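Local atomic coordinates of cystathionine gamma-synthase (Xanthomonas oryzae pv. oryzae KACC 10331, PDB entry 6LD9), a protein that binds cystathionine joined to its pyridoxal phosphate cofactor and probably catalyses cystathionine formation on the way to methionine. Residues 91-96 with 235-240; 311-316 with 371-376; 332-337 with 349-354. The protein carries 2 engineered substitutions. All coordinates share one frame; numbering follows the deposited sequence.

Overall arrangement
Interaction 1 comes first along the chain and joins helix 87-98 to helix 227-240, beside the seven-stranded sheet of the cofactor-binding part. Interaction 2 pairs strands 310-315 and 370-374 of the smaller five-stranded sheet, and interaction 3 falls in the sequence between those two strands, starting from the edge strand 333-334 of the same sheet. The centres of interactions 2 and 3 lie about 11 Å apart, and the contacts touch, Arg-372 NH2 being 3.2 Å from Ser-337 O; both reach one cystathionine-cofactor adduct. Interaction 1 is about 34 Å and about 28 Å from them, centre to centre, and Asn-238 on it reaches a different adduct, so one chain contributes to two active sites.

Interaction 1 (91-96 with 235-240); sequences INLVLN and WWANAL. With E9U ((2~{S})-4-[(2~{R})-2-azanyl-3-oxidanyl-3-oxidanylidene-propyl]sulfanyl-2-[(~{E})-[2-methyl-3-oxidanyl-5-(phosphonooxymethyl)pyridin-4-yl]methylideneamino]butanoic acid), chain H.
The indole of Trp-236 carries the backbone oxygen of Asn-96 over the centre of one face, 4.0 Å above the plane, while Trp-235 CZ3 stands over the centre of the opposite face. Leu-240 CG lies at its edge, in the ring plane. Lys-125 of the second subunit makes a cation-pi contact with the same indole and donates a hydrogen bond to Asn-96 O, so this tryptophan suits a subunit boundary. Leu-240 turns its CD1 to the other helix, 3.6 Å from Asn-96 CB. The Asn-96 amide turns back to its own helix, ND2 donating to Asn-92 O at 3.1 Å, with that oxygen in the amide plane but the nitrogen 43° out of the carbonyl plane. In this fold type I family, helices 87-98 and 227-240 flank the seven-stranded sheet; their short segments meet at 109°. Leu-93, its CG anti to the backbone N (chi1 175°), slips CD1 to 3.5 Å from Ala-237 N, where the small alanine leaves the leucine room. Elsewhere on helix 227-240, Asn-238 ND2 donates at 3.3 Å to OX2, on the distal carboxylate of the adduct held mainly by the second subunit, its OD1 being hydrogen-bonded to Ser-60 OG.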
loop_
_atom_site.group_PDB
_atom_site.type_symbol
_atom_site.label_atom_id
_atom_site.label_comp_id
_atom_site.label_asym_id
_atom_site.label_seq_id
_atom_site.Cartn_x
_atom_site.Cartn_y
_atom_site.Cartn_z
ATOM N N ILE C 91 -13.938 -11.297 -18.505
ATOM C CA ILE C 91 -14.458 -12.016 -19.686
ATOM C C ILE C 91 -14.631 -13.469 -19.281
ATOM O O ILE C 91 -15.695 -14.040 -19.521
ATOM C CB ILE C 91 -13.509 -11.808 -20.861
ATOM C CG1 ILE C 91 -13.619 -10.374 -21.311
ATOM C CG2 ILE C 91 -13.744 -12.742 -22.025
ATOM C CD1 ILE C 91 -12.547 -10.067 -22.282
ATOM N N ASN C 92 -13.646 -14.014 -18.594
ATOM C CA ASN C 92 -13.725 -15.385 -18.090
ATOM C C ASN C 92 -14.955 -15.515 -17.195
ATOM O O ASN C 92 -15.740 -16.521 -17.299
ATOM C CB ASN C 92 -12.468 -15.723 -17.312
ATOM C CG ASN C 92 -12.423 -17.208 -17.054
ATOM O OD1 ASN C 92 -12.877 -17.999 -17.888
ATOM N ND2 ASN C 92 -11.894 -17.574 -15.921
ATOM N N LEU C 93 -15.153 -14.563 -16.311
ATOM C CA LEU C 93 -16.326 -14.699 -15.434
ATOM C C LEU C 93 -17.614 -14.820 -16.291
ATOM O O LEU C 93 -18.491 -15.625 -15.970
ATOM C CB LEU C 93 -16.359 -13.481 -14.512
ATOM C CG LEU C 93 -17.569 -13.380 -13.623
ATOM C CD1 LEU C 93 -17.636 -14.629 -12.791
ATOM C CD2 LEU C 93 -17.525 -12.127 -12.749
ATOM N N VAL C 94 -17.787 -13.977 -17.295
ATOM C CA VAL C 94 -19.026 -13.951 -18.108
ATOM C C VAL C 94 -19.175 -15.302 -18.826
ATOM O O VAL C 94 -20.233 -15.922 -18.679
ATOM C CB VAL C 94 -19.007 -12.777 -19.092
ATOM C CG1 VAL C 94 -20.169 -12.841 -20.079
ATOM C CG2 VAL C 94 -19.057 -11.494 -18.319
ATOM N N LEU C 95 -18.142 -15.791 -19.496
ATOM C CA LEU C 95 -18.236 -17.086 -20.224
ATOM C C LEU C 95 -18.643 -18.181 -19.254
ATOM O O LEU C 95 -19.456 -19.021 -19.617
ATOM C CB LEU C 95 -16.901 -17.444 -20.860
ATOM C CG LEU C 95 -16.386 -16.414 -21.834
ATOM C CD1 LEU C 95 -15.013 -16.809 -22.369
ATOM C CD2 LEU C 95 -17.380 -16.207 -22.933
ATOM N N ASN C 96 -18.108 -18.178 -18.048
ATOM C CA ASN C 96 -18.468 -19.236 -17.075
ATOM C C ASN C 96 -19.899 -19.068 -16.557
ATOM O O ASN C 96 -20.521 -20.074 -16.347
ATOM C CB ASN C 96 -17.460 -19.336 -15.936
ATOM C CG ASN C 96 -16.251 -20.186 -16.277
ATOM O OD1 ASN C 96 -16.281 -21.385 -15.995
ATOM N ND2 ASN C 96 -15.193 -19.561 -16.796
ATOM N N TRP C 235 -21.826 -15.046 -7.434
ATOM C CA TRP C 235 -21.734 -16.495 -7.109
ATOM C C TRP C 235 -20.566 -17.105 -7.883
ATOM O O TRP C 235 -19.748 -17.751 -7.295
ATOM C CB TRP C 235 -23.078 -17.215 -7.434
ATOM C CG TRP C 235 -23.148 -18.570 -6.822
ATOM C CD1 TRP C 235 -23.637 -18.880 -5.587
ATOM C CD2 TRP C 235 -22.608 -19.774 -7.374
ATOM N NE1 TRP C 235 -23.496 -20.218 -5.377
ATOM C CE2 TRP C 235 -22.821 -20.786 -6.412
ATOM C CE3 TRP C 235 -21.990 -20.102 -8.585
ATOM C CZ2 TRP C 235 -22.463 -22.120 -6.632
ATOM C CZ3 TRP C 235 -21.590 -21.413 -8.795
ATOM C CH2 TRP C 235 -21.839 -22.411 -7.838
ATOM N N TRP C 236 -20.493 -16.882 -9.173
ATOM C CA TRP C 236 -19.493 -17.541 -10.021
ATOM C C TRP C 236 -18.104 -16.968 -9.725
ATOM O O TRP C 236 -17.101 -17.757 -9.712
ATOM C CB TRP C 236 -19.914 -17.405 -11.481
ATOM C CG TRP C 236 -20.790 -18.532 -11.904
ATOM C CD1 TRP C 236 -22.131 -18.493 -12.083
ATOM C CD2 TRP C 236 -20.391 -19.874 -12.163
ATOM N NE1 TRP C 236 -22.598 -19.709 -12.463
ATOM C CE2 TRP C 236 -21.555 -20.587 -12.503
ATOM C CE3 TRP C 236 -19.192 -20.573 -12.036
ATOM C CZ2 TRP C 236 -21.547 -21.953 -12.780
ATOM C CZ3 TRP C 236 -19.177 -21.925 -12.310
ATOM C CH2 TRP C 236 -20.327 -22.598 -12.707
ATOM N N ALA C 237 -18.027 -15.669 -9.421
ATOM C CA ALA C 237 -16.741 -15.028 -9.120
ATOM C C ALA C 237 -16.162 -15.625 -7.831
ATOM O O ALA C 237 -14.957 -15.753 -7.754
ATOM C CB ALA C 237 -16.936 -13.557 -8.999
ATOM N N ASN C 238 -17.004 -15.822 -6.819
ATOM C CA ASN C 238 -16.684 -16.400 -5.500
ATOM C C ASN C 238 -16.202 -17.833 -5.703
ATOM O O ASN C 238 -15.281 -18.279 -5.037
ATOM C CB ASN C 238 -17.925 -16.398 -4.615
ATOM C CG ASN C 238 -17.612 -16.953 -3.233
ATOM O OD1 ASN C 238 -16.604 -16.562 -2.641
ATOM N ND2 ASN C 238 -18.406 -17.894 -2.715
ATOM N N ALA C 239 -16.937 -18.609 -6.484
ATOM C CA ALA C 239 -16.712 -20.069 -6.646
ATOM C C ALA C 239 -15.433 -20.313 -7.431
ATOM O O ALA C 239 -14.715 -21.260 -7.063
ATOM C CB ALA C 239 -17.876 -20.704 -7.354
ATOM N N LEU C 240 -15.192 -19.520 -8.485
ATOM C CA LEU C 240 -13.974 -19.611 -9.344
ATOM C C LEU C 240 -12.774 -18.871 -8.739
ATOM O O LEU C 240 -11.634 -19.087 -9.192
ATOM C CB LEU C 240 -14.305 -19.022 -10.694
ATOM C CG LEU C 240 -15.360 -19.793 -11.495
ATOM C CD1 LEU C 240 -15.919 -18.984 -12.652
ATOM C CD2 LEU C 240 -14.776 -21.074 -12.023
HETATM N N1 E9U H . -8.020 -25.065 -0.014
HETATM C C2 E9U H . -8.268 -25.218 1.309
HETATM C C3 E9U H . -8.994 -24.224 2.123
HETATM N N E9U H . -10.558 -22.223 3.435
HETATM C CA E9U H . -11.207 -21.235 4.293
HETATM C C E9U H . -11.558 -21.928 5.607
HETATM O O E9U H . -11.686 -21.241 6.688
HETATM C CB E9U H . -12.400 -20.702 3.514
HETATM C CG E9U H . -13.373 -19.874 4.281
HETATM S SD E9U H . -15.044 -20.184 3.739
HETATM C CE E9U H . -15.474 -19.261 2.302
HETATM C CZ E9U H . -16.683 -18.354 1.973
HETATM C CH E9U H . -17.121 -18.884 0.646
HETATM N NH E9U H . -17.779 -17.995 2.893
HETATM C C2A E9U H . -7.740 -26.463 1.984
HETATM C C4 E9U H . -9.442 -23.006 1.455
HETATM C C4A E9U H . -10.195 -21.974 2.236
HETATM C C5 E9U H . -9.111 -22.932 0.030
HETATM C C5A E9U H . -9.469 -21.753 -0.800
HETATM C C6 E9U H . -8.418 -23.973 -0.625
HETATM O O1P E9U H . -10.098 -18.799 0.320
HETATM O O2P E9U H . -7.868 -18.293 -0.565
HETATM O O3 E9U H . -9.271 -24.398 3.433
HETATM O O3P E9U H . -9.628 -18.982 -2.175
HETATM O O4P E9U H . -8.544 -20.670 -0.624
HETATM O OT E9U H . -11.787 -23.195 5.573
HETATM O OX1 E9U H . -16.332 -19.333 -0.221
HETATM O OX2 E9U H . -18.288 -18.865 0.391
HETATM P P E9U H . -9.099 -19.119 -0.782
#

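Interaction 2 (311-316 with 371-376). With E9U ((2~{S})-4-[(2~{R})-2-azanyl-3-oxidanyl-3-oxidanylidene-propyl]sulfanyl-2-[(~{E})-[2-methyl-3-oxidanyl-5-(phosphonooxymethyl)pyridin-4-yl]methylideneamino]butanoic acid), chain G.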
loop_
_atom_site.group_PDB
_atom_site.type_symbol
_atom_site.label_atom_id
_atom_site.label_comp_id
_atom_site.label_asym_id
_atom_site.label_seq_id
_atom_site.Cartn_x
_atom_site.Cartn_y
_atom_site.Cartn_z
ATOM N N MET C 311 -6.171 5.934 -31.101
ATOM C CA MET C 311 -6.143 5.948 -32.558
ATOM C C MET C 311 -5.025 5.037 -33.050
ATOM O O MET C 311 -4.036 4.895 -32.387
ATOM C CB MET C 311 -5.995 7.375 -33.099
ATOM C CG MET C 311 -4.781 8.107 -32.629
ATOM S SD MET C 311 -4.725 9.794 -33.377
ATOM C CE MET C 311 -5.714 10.648 -32.149
ATOM N N SER C 312 -5.155 4.521 -34.269
ATOM C CA SER C 312 -4.004 3.885 -34.936
ATOM C C SER C 312 -3.816 4.494 -36.320
ATOM O O SER C 312 -4.525 5.387 -36.674
ATOM C CB SER C 312 -4.136 2.417 -34.894
ATOM O OG SER C 312 -5.368 2.110 -35.421
ATOM N N PHE C 313 -2.711 4.183 -36.947
ATOM C CA PHE C 313 -2.298 4.808 -38.218
ATOM C C PHE C 313 -1.160 3.989 -38.866
ATOM O O PHE C 313 -0.419 3.115 -38.218
ATOM C CB PHE C 313 -1.948 6.277 -37.955
ATOM C CG PHE C 313 -0.608 6.466 -37.306
ATOM C CD1 PHE C 313 -0.482 6.375 -35.924
ATOM C CD2 PHE C 313 0.526 6.688 -38.071
ATOM C CE1 PHE C 313 0.744 6.522 -35.309
ATOM C CE2 PHE C 313 1.756 6.838 -37.449
ATOM C CZ PHE C 313 1.862 6.706 -36.083
ATOM N N GLU C 314 -1.094 4.153 -40.182
ATOM C CA GLU C 314 -0.172 3.400 -41.076
ATOM C C GLU C 314 0.647 4.500 -41.721
ATOM O O GLU C 314 0.074 5.460 -42.209
ATOM C CB GLU C 314 -0.903 2.570 -42.154
ATOM C CG GLU C 314 -1.034 1.043 -41.917
ATOM C CD GLU C 314 -2.398 0.395 -42.271
ATOM O OE1 GLU C 314 -2.626 -0.763 -41.846
ATOM O OE2 GLU C 314 -3.263 1.032 -42.986
ATOM N N LEU C 315 1.934 4.314 -41.697
ATOM C CA LEU C 315 2.950 5.213 -42.237
ATOM C C LEU C 315 3.268 4.801 -43.673
ATOM O O LEU C 315 3.155 3.627 -43.985
ATOM C CB LEU C 315 4.151 4.999 -41.333
ATOM C CG LEU C 315 4.737 6.207 -40.646
ATOM C CD1 LEU C 315 3.697 7.232 -40.339
ATOM C CD2 LEU C 315 5.410 5.749 -39.406
ATOM N N GLU C 316 3.664 5.753 -44.514
ATOM C CA GLU C 316 4.346 5.495 -45.811
ATOM C C GLU C 316 5.737 4.949 -45.469
ATOM O O GLU C 316 6.324 5.469 -44.530
ATOM C CB GLU C 316 4.393 6.840 -46.570
ATOM C CG GLU C 316 3.842 6.851 -48.002
ATOM C CD GLU C 316 2.485 6.205 -48.292
ATOM O OE1 GLU C 316 1.426 6.586 -47.697
ATOM O OE2 GLU C 316 2.489 5.320 -49.163
ATOM N N LEU C 371 0.686 1.183 -36.253
ATOM C CA LEU C 371 1.014 1.813 -34.939
ATOM C C LEU C 371 -0.267 2.343 -34.281
ATOM O O LEU C 371 -1.120 2.874 -34.978
ATOM C CB LEU C 371 1.992 2.936 -35.217
ATOM C CG LEU C 371 3.328 2.461 -35.771
ATOM C CD1 LEU C 371 4.245 3.646 -35.999
ATOM C CD2 LEU C 371 3.940 1.457 -34.813
ATOM N N ARG C 372 -0.394 2.103 -32.979
ATOM C CA ARG C 372 -1.524 2.447 -32.118
ATOM C C ARG C 372 -1.038 3.469 -31.073
ATOM O O ARG C 372 -0.122 3.173 -30.322
ATOM C CB ARG C 372 -2.020 1.173 -31.447
ATOM C CG ARG C 372 -3.371 1.336 -30.798
ATOM C CD ARG C 372 -3.802 0.203 -29.931
ATOM N NE ARG C 372 -2.995 0.130 -28.747
ATOM C CZ ARG C 372 -3.095 -0.840 -27.835
ATOM N NH1 ARG C 372 -3.968 -1.813 -27.975
ATOM N NH2 ARG C 372 -2.336 -0.820 -26.754
ATOM N N LEU C 373 -1.696 4.616 -30.961
ATOM C CA LEU C 373 -1.408 5.626 -29.925
ATOM C C LEU C 373 -2.472 5.571 -28.860
ATOM O O LEU C 373 -3.634 5.463 -29.193
ATOM C CB LEU C 373 -1.387 7.004 -30.560
ATOM C CG LEU C 373 -0.420 7.124 -31.716
ATOM C CD1 LEU C 373 -0.572 8.471 -32.320
ATOM C CD2 LEU C 373 1.008 6.876 -31.261
ATOM N N SER C 374 -2.021 5.537 -27.618
ATOM C CA SER C 374 -2.843 5.873 -26.451
ATOM C C SER C 374 -2.420 7.292 -26.085
ATOM O O SER C 374 -1.243 7.473 -25.614
ATOM C CB SER C 374 -2.709 4.891 -25.310
ATOM O OG SER C 374 -3.515 5.290 -24.181
ATOM N N ILE C 375 -3.348 8.255 -26.229
ATOM C CA ILE C 375 -2.951 9.658 -26.000
ATOM C C ILE C 375 -3.247 10.008 -24.567
ATOM O O ILE C 375 -4.364 9.786 -24.129
ATOM C CB ILE C 375 -3.532 10.568 -27.070
ATOM C CG1 ILE C 375 -2.764 10.194 -28.329
ATOM C CG2 ILE C 375 -3.364 12.058 -26.739
ATOM C CD1 ILE C 375 -3.461 10.460 -29.550
ATOM N N GLY C 376 -2.182 10.446 -23.886
ATOM C CA GLY C 376 -2.177 10.900 -22.485
ATOM C C GLY C 376 -2.635 12.334 -22.327
ATOM O O GLY C 376 -3.259 12.875 -23.274
HETATM N N1 E9U G . -10.568 -5.882 -23.280
HETATM C C2 E9U G . -9.886 -5.002 -24.098
HETATM C C3 E9U G . -8.444 -4.793 -23.984
HETATM N N E9U G . -5.617 -4.630 -23.698
HETATM C CA E9U G . -4.165 -4.363 -23.564
HETATM C C E9U G . -3.764 -3.597 -24.794
HETATM O O E9U G . -4.477 -3.737 -25.845
HETATM C CB E9U G . -3.445 -5.702 -23.380
HETATM C CG E9U G . -2.003 -5.684 -23.672
HETATM S SD E9U G . -1.408 -7.196 -24.369
HETATM C CE E9U G . -1.082 -8.427 -23.123
HETATM C CZ E9U G . -0.016 -9.558 -23.004
HETATM C CH E9U G . -0.698 -10.875 -23.134
HETATM N NH E9U G . 1.312 -9.497 -23.633
HETATM C C2A E9U G . -10.640 -4.187 -25.126
HETATM C C4 E9U G . -7.729 -5.563 -22.990
HETATM C C4A E9U G . -6.271 -5.394 -22.877
HETATM C C5 E9U G . -8.556 -6.453 -22.151
HETATM C C5A E9U G . -7.984 -7.284 -21.068
HETATM C C6 E9U G . -9.951 -6.554 -22.349
HETATM O O1P E9U G . -5.242 -6.716 -19.535
HETATM O O2P E9U G . -6.861 -5.996 -17.722
HETATM O O3 E9U G . -7.785 -3.980 -24.796
HETATM O O3P E9U G . -6.816 -8.364 -18.414
HETATM O O4P E9U G . -7.832 -6.533 -19.855
HETATM O OT E9U G . -2.703 -2.891 -24.767
HETATM O OX1 E9U G . -0.166 -11.851 -23.611
HETATM O OX2 E9U G . -1.829 -11.002 -22.692
HETATM P P E9U G . -6.576 -6.939 -18.843
#
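Leu-371 CB sits over one face of the Phe-313 ring in a CH-pi contact, 4.2 Å from its centroid. Phe-313 turns its CG between its backbone N and carbonyl carbon (chi1 77°), swinging the ring over the neighbouring strand, and Leu-373 CD1 approaches CE1 obliquely at 3.8 Å. Further along this apolar face the flexible chain of Met-311, bent at its thioether, brings CE against Ile-375 CD1, and its CG packs on Leu-373 CB. Beneath them the strands run antiparallel. Met-311 with Leu-373 and Phe-313 with Leu-371 are hydrogen-bonded pairs, Leu-373 N giving to Met-311 O at 2.8 Å. Ser-312 and Arg-372, the non-hydrogen-bonded pair between them, face the other way. There Ser-312 OG bonds to Pro-160 O, and Arg-372 grips the bound adduct's carboxylate next to its imine nitrogen end-on, NH1 to adduct O at 2.9 Å (168°) and NH2 to adduct OT at 2.9 Å (176°). With the carboxylate carbon in the guanidinium plane, this two-pronged hold fixes the group's rotation. Strand 310-315 lies between strands 283-287 and 370-374, and 370-374 bonds on to 344-346 (Arg-372 with Ala-346); helix 259-277 packs on Met-311 and Ile-375, helix 318-326 on Leu-371 and Leu-315.

Interaction 3 (332-337 with 349-354); sequences FTLAES and ASMTHA. With E9U ((2~{S})-4-[(2~{R})-2-azanyl-3-oxidanyl-3-oxidanylidene-propyl]sulfanyl-2-[(~{E})-[2-methyl-3-oxidanyl-5-(phosphonooxymethyl)pyridin-4-yl]methylideneamino]butanoic acid), chain G.
The wall of the active-site pocket is formed here by Glu-336 and Thr-352, which meet beside the amino-acid part of the bound cystathionine-cofactor adduct, with Met-351 behind them. Glu-336 CG lies 3.9 Å from Thr-352 CG2. Glu-336 extends beyond CG, which puts the carboxylate oxygen OE2 3.0 Å from the amino nitrogen NH of the adduct's distal end, in a hydrogen bond. Asp-56 of the second subunit brings another carboxylate close to OE2, and the pair would probably favour a protonated amine there. The other oxygen, OE1, lies against the Met-351 backbone, 3.1 Å from its C, without a hydrogen bond across the segments. Thr-352 presents its methyl rather than its hydroxyl to the ligand: with OG1 between the backbone N and the carbonyl carbon (chi1 55°), CG2 comes to 3.3 Å from OT of the adduct's carboxylate beside the imine. Adduct OT also accepts a bond of 2.8 Å from Ser-337 N. The long, bendable Met-351 reaches back to the 332-337 segment, its SD 3.8 Å from Leu-334 CD1 and the bend at chi3 (69°) laying CE 3.6 Å from Ala-335 C. Residues 351-354 form a type I turn in the loop between strand 344-346 and helix 358-364; strand 333-334 is parallel to 344-346 at the sheet edge, and Phe-44, Phe-46 and Phe-49 of the second subunit pack against Ala-335, Met-351 and Leu-334, respectively.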
loop_
_atom_site.group_PDB
_atom_site.type_symbol
_atom_site.label_atom_id
_atom_site.label_comp_id
_atom_site.label_asym_id
_atom_site.label_seq_id
_atom_site.Cartn_x
_atom_site.Cartn_y
_atom_site.Cartn_z
ATOM N N PHE C 332 6.140 9.349 -26.019
ATOM C CA PHE C 332 5.295 8.133 -26.194
ATOM C C PHE C 332 6.184 6.930 -25.849
ATOM O O PHE C 332 7.180 6.707 -26.542
ATOM C CB PHE C 332 4.781 8.034 -27.638
ATOM C CG PHE C 332 3.771 9.058 -28.049
ATOM C CD1 PHE C 332 4.142 10.355 -28.310
ATOM C CD2 PHE C 332 2.462 8.706 -28.198
ATOM C CE1 PHE C 332 3.218 11.304 -28.667
ATOM C CE2 PHE C 332 1.526 9.669 -28.542
ATOM C CZ PHE C 332 1.904 10.959 -28.765
ATOM N N THR C 333 5.942 6.290 -24.727
ATOM C CA THR C 333 6.664 5.077 -24.323
ATOM C C THR C 333 6.166 3.930 -25.202
ATOM O O THR C 333 4.925 3.693 -25.235
ATOM C CB THR C 333 6.361 4.763 -22.857
ATOM O OG1 THR C 333 6.805 5.882 -22.097
ATOM C CG2 THR C 333 7.055 3.510 -22.371
ATOM N N LEU C 334 7.086 3.166 -25.787
ATOM C CA LEU C 334 6.763 1.935 -26.528
ATOM C C LEU C 334 6.469 0.813 -25.521
ATOM O O LEU C 334 7.379 0.383 -24.790
ATOM C CB LEU C 334 7.976 1.596 -27.368
ATOM C CG LEU C 334 7.822 0.315 -28.172
ATOM C CD1 LEU C 334 6.636 0.434 -29.132
ATOM C CD2 LEU C 334 9.133 0.008 -28.912
ATOM N N ALA C 335 5.216 0.420 -25.412
ATOM C CA ALA C 335 4.731 -0.484 -24.361
ATOM C C ALA C 335 3.297 -0.884 -24.671
ATOM O O ALA C 335 2.636 -0.149 -25.363
ATOM C CB ALA C 335 4.813 0.188 -23.030
ATOM N N GLU C 336 2.839 -1.951 -24.056
ATOM C CA GLU C 336 1.418 -2.394 -24.104
ATOM C C GLU C 336 0.581 -1.579 -23.112
ATOM O O GLU C 336 1.135 -0.753 -22.373
ATOM C CB GLU C 336 1.354 -3.912 -23.855
ATOM C CG GLU C 336 2.143 -4.706 -24.920
ATOM C CD GLU C 336 2.340 -6.208 -24.716
ATOM O OE1 GLU C 336 2.520 -6.914 -25.747
ATOM O OE2 GLU C 336 2.340 -6.680 -23.541
ATOM N N SER C 337 -0.712 -1.843 -23.088
ATOM C CA SER C 337 -1.753 -1.147 -22.292
ATOM C C SER C 337 -2.080 0.216 -22.954
ATOM O O SER C 337 -1.535 0.568 -24.022
ATOM C CB SER C 337 -1.326 -1.026 -20.852
ATOM O OG SER C 337 -2.405 -0.777 -19.954
ATOM N N ALA C 349 0.801 -6.058 -34.113
ATOM C CA ALA C 349 1.180 -7.339 -34.761
ATOM C C ALA C 349 2.212 -8.079 -33.878
ATOM O O ALA C 349 2.125 -9.335 -33.791
ATOM C CB ALA C 349 1.709 -7.087 -36.166
ATOM N N SER C 350 3.174 -7.331 -33.314
ATOM C CA SER C 350 4.307 -7.907 -32.557
ATOM C C SER C 350 4.122 -7.730 -31.041
ATOM O O SER C 350 4.968 -8.262 -30.301
ATOM C CB SER C 350 5.580 -7.341 -33.047
ATOM O OG SER C 350 5.883 -6.186 -32.348
ATOM N N MET C 351 3.035 -7.091 -30.570
ATOM C CA MET C 351 2.857 -6.782 -29.109
ATOM C C MET C 351 1.454 -7.241 -28.665
ATOM O O MET C 351 1.282 -8.404 -28.278
ATOM C CB MET C 351 3.128 -5.284 -28.778
ATOM C CG MET C 351 4.578 -4.813 -29.082
ATOM S SD MET C 351 4.927 -3.009 -29.242
ATOM C CE MET C 351 4.643 -2.676 -27.501
ATOM N N THR C 352 0.439 -6.393 -28.790
ATOM C CA THR C 352 -0.864 -6.574 -28.113
ATOM C C THR C 352 -1.664 -7.695 -28.787
ATOM O O THR C 352 -2.653 -8.172 -28.176
ATOM C CB THR C 352 -1.598 -5.226 -28.140
ATOM O OG1 THR C 352 -1.645 -4.854 -29.519
ATOM C CG2 THR C 352 -0.915 -4.165 -27.284
ATOM N N HIS C 353 -1.367 -7.974 -30.059
ATOM C CA HIS C 353 -2.149 -8.911 -30.910
ATOM C C HIS C 353 -1.190 -10.001 -31.411
ATOM O O HIS C 353 -1.551 -10.653 -32.380
ATOM C CB HIS C 353 -2.894 -8.141 -32.013
ATOM C CG HIS C 353 -3.939 -7.219 -31.489
ATOM N ND1 HIS C 353 -5.279 -7.397 -31.763
ATOM C CD2 HIS C 353 -3.851 -6.110 -30.716
ATOM C CE1 HIS C 353 -5.976 -6.446 -31.174
ATOM N NE2 HIS C 353 -5.120 -5.632 -30.534
ATOM N N ALA C 354 -0.046 -10.221 -30.723
ATOM C CA ALA C 354 0.939 -11.290 -31.047
ATOM C C ALA C 354 0.361 -12.679 -30.690
ATOM O O ALA C 354 0.614 -13.630 -31.428
ATOM C CB ALA C 354 2.247 -11.010 -30.377
HETATM N N1 E9U G . -10.568 -5.882 -23.280
HETATM C C2 E9U G . -9.886 -5.002 -24.098
HETATM C C3 E9U G . -8.444 -4.793 -23.984
HETATM N N E9U G . -5.617 -4.630 -23.698
HETATM C CA E9U G . -4.165 -4.363 -23.564
HETATM C C E9U G . -3.764 -3.597 -24.794
HETATM O O E9U G . -4.477 -3.737 -25.845
HETATM C CB E9U G . -3.445 -5.702 -23.380
HETATM C CG E9U G . -2.003 -5.684 -23.672
HETATM S SD E9U G . -1.408 -7.196 -24.369
HETATM C CE E9U G . -1.082 -8.427 -23.123
HETATM C CZ E9U G . -0.016 -9.558 -23.004
HETATM C CH E9U G . -0.698 -10.875 -23.134
HETATM N NH E9U G . 1.312 -9.497 -23.633
HETATM C C2A E9U G . -10.640 -4.187 -25.126
HETATM C C4 E9U G . -7.729 -5.563 -22.990
HETATM C C4A E9U G . -6.271 -5.394 -22.877
HETATM C C5 E9U G . -8.556 -6.453 -22.151
HETATM C C5A E9U G . -7.984 -7.284 -21.068
HETATM C C6 E9U G . -9.951 -6.554 -22.349
HETATM O O1P E9U G . -5.242 -6.716 -19.535
HETATM O O2P E9U G . -6.861 -5.996 -17.722
HETATM O O3 E9U G . -7.785 -3.980 -24.796
HETATM O O3P E9U G . -6.816 -8.364 -18.414
HETATM O O4P E9U G . -7.832 -6.533 -19.855
HETATM O OT E9U G . -2.703 -2.891 -24.767
HETATM O OX1 E9U G . -0.166 -11.851 -23.611
HETATM O OX2 E9U G . -1.829 -11.002 -22.692
HETATM P P E9U G . -6.576 -6.939 -18.843
#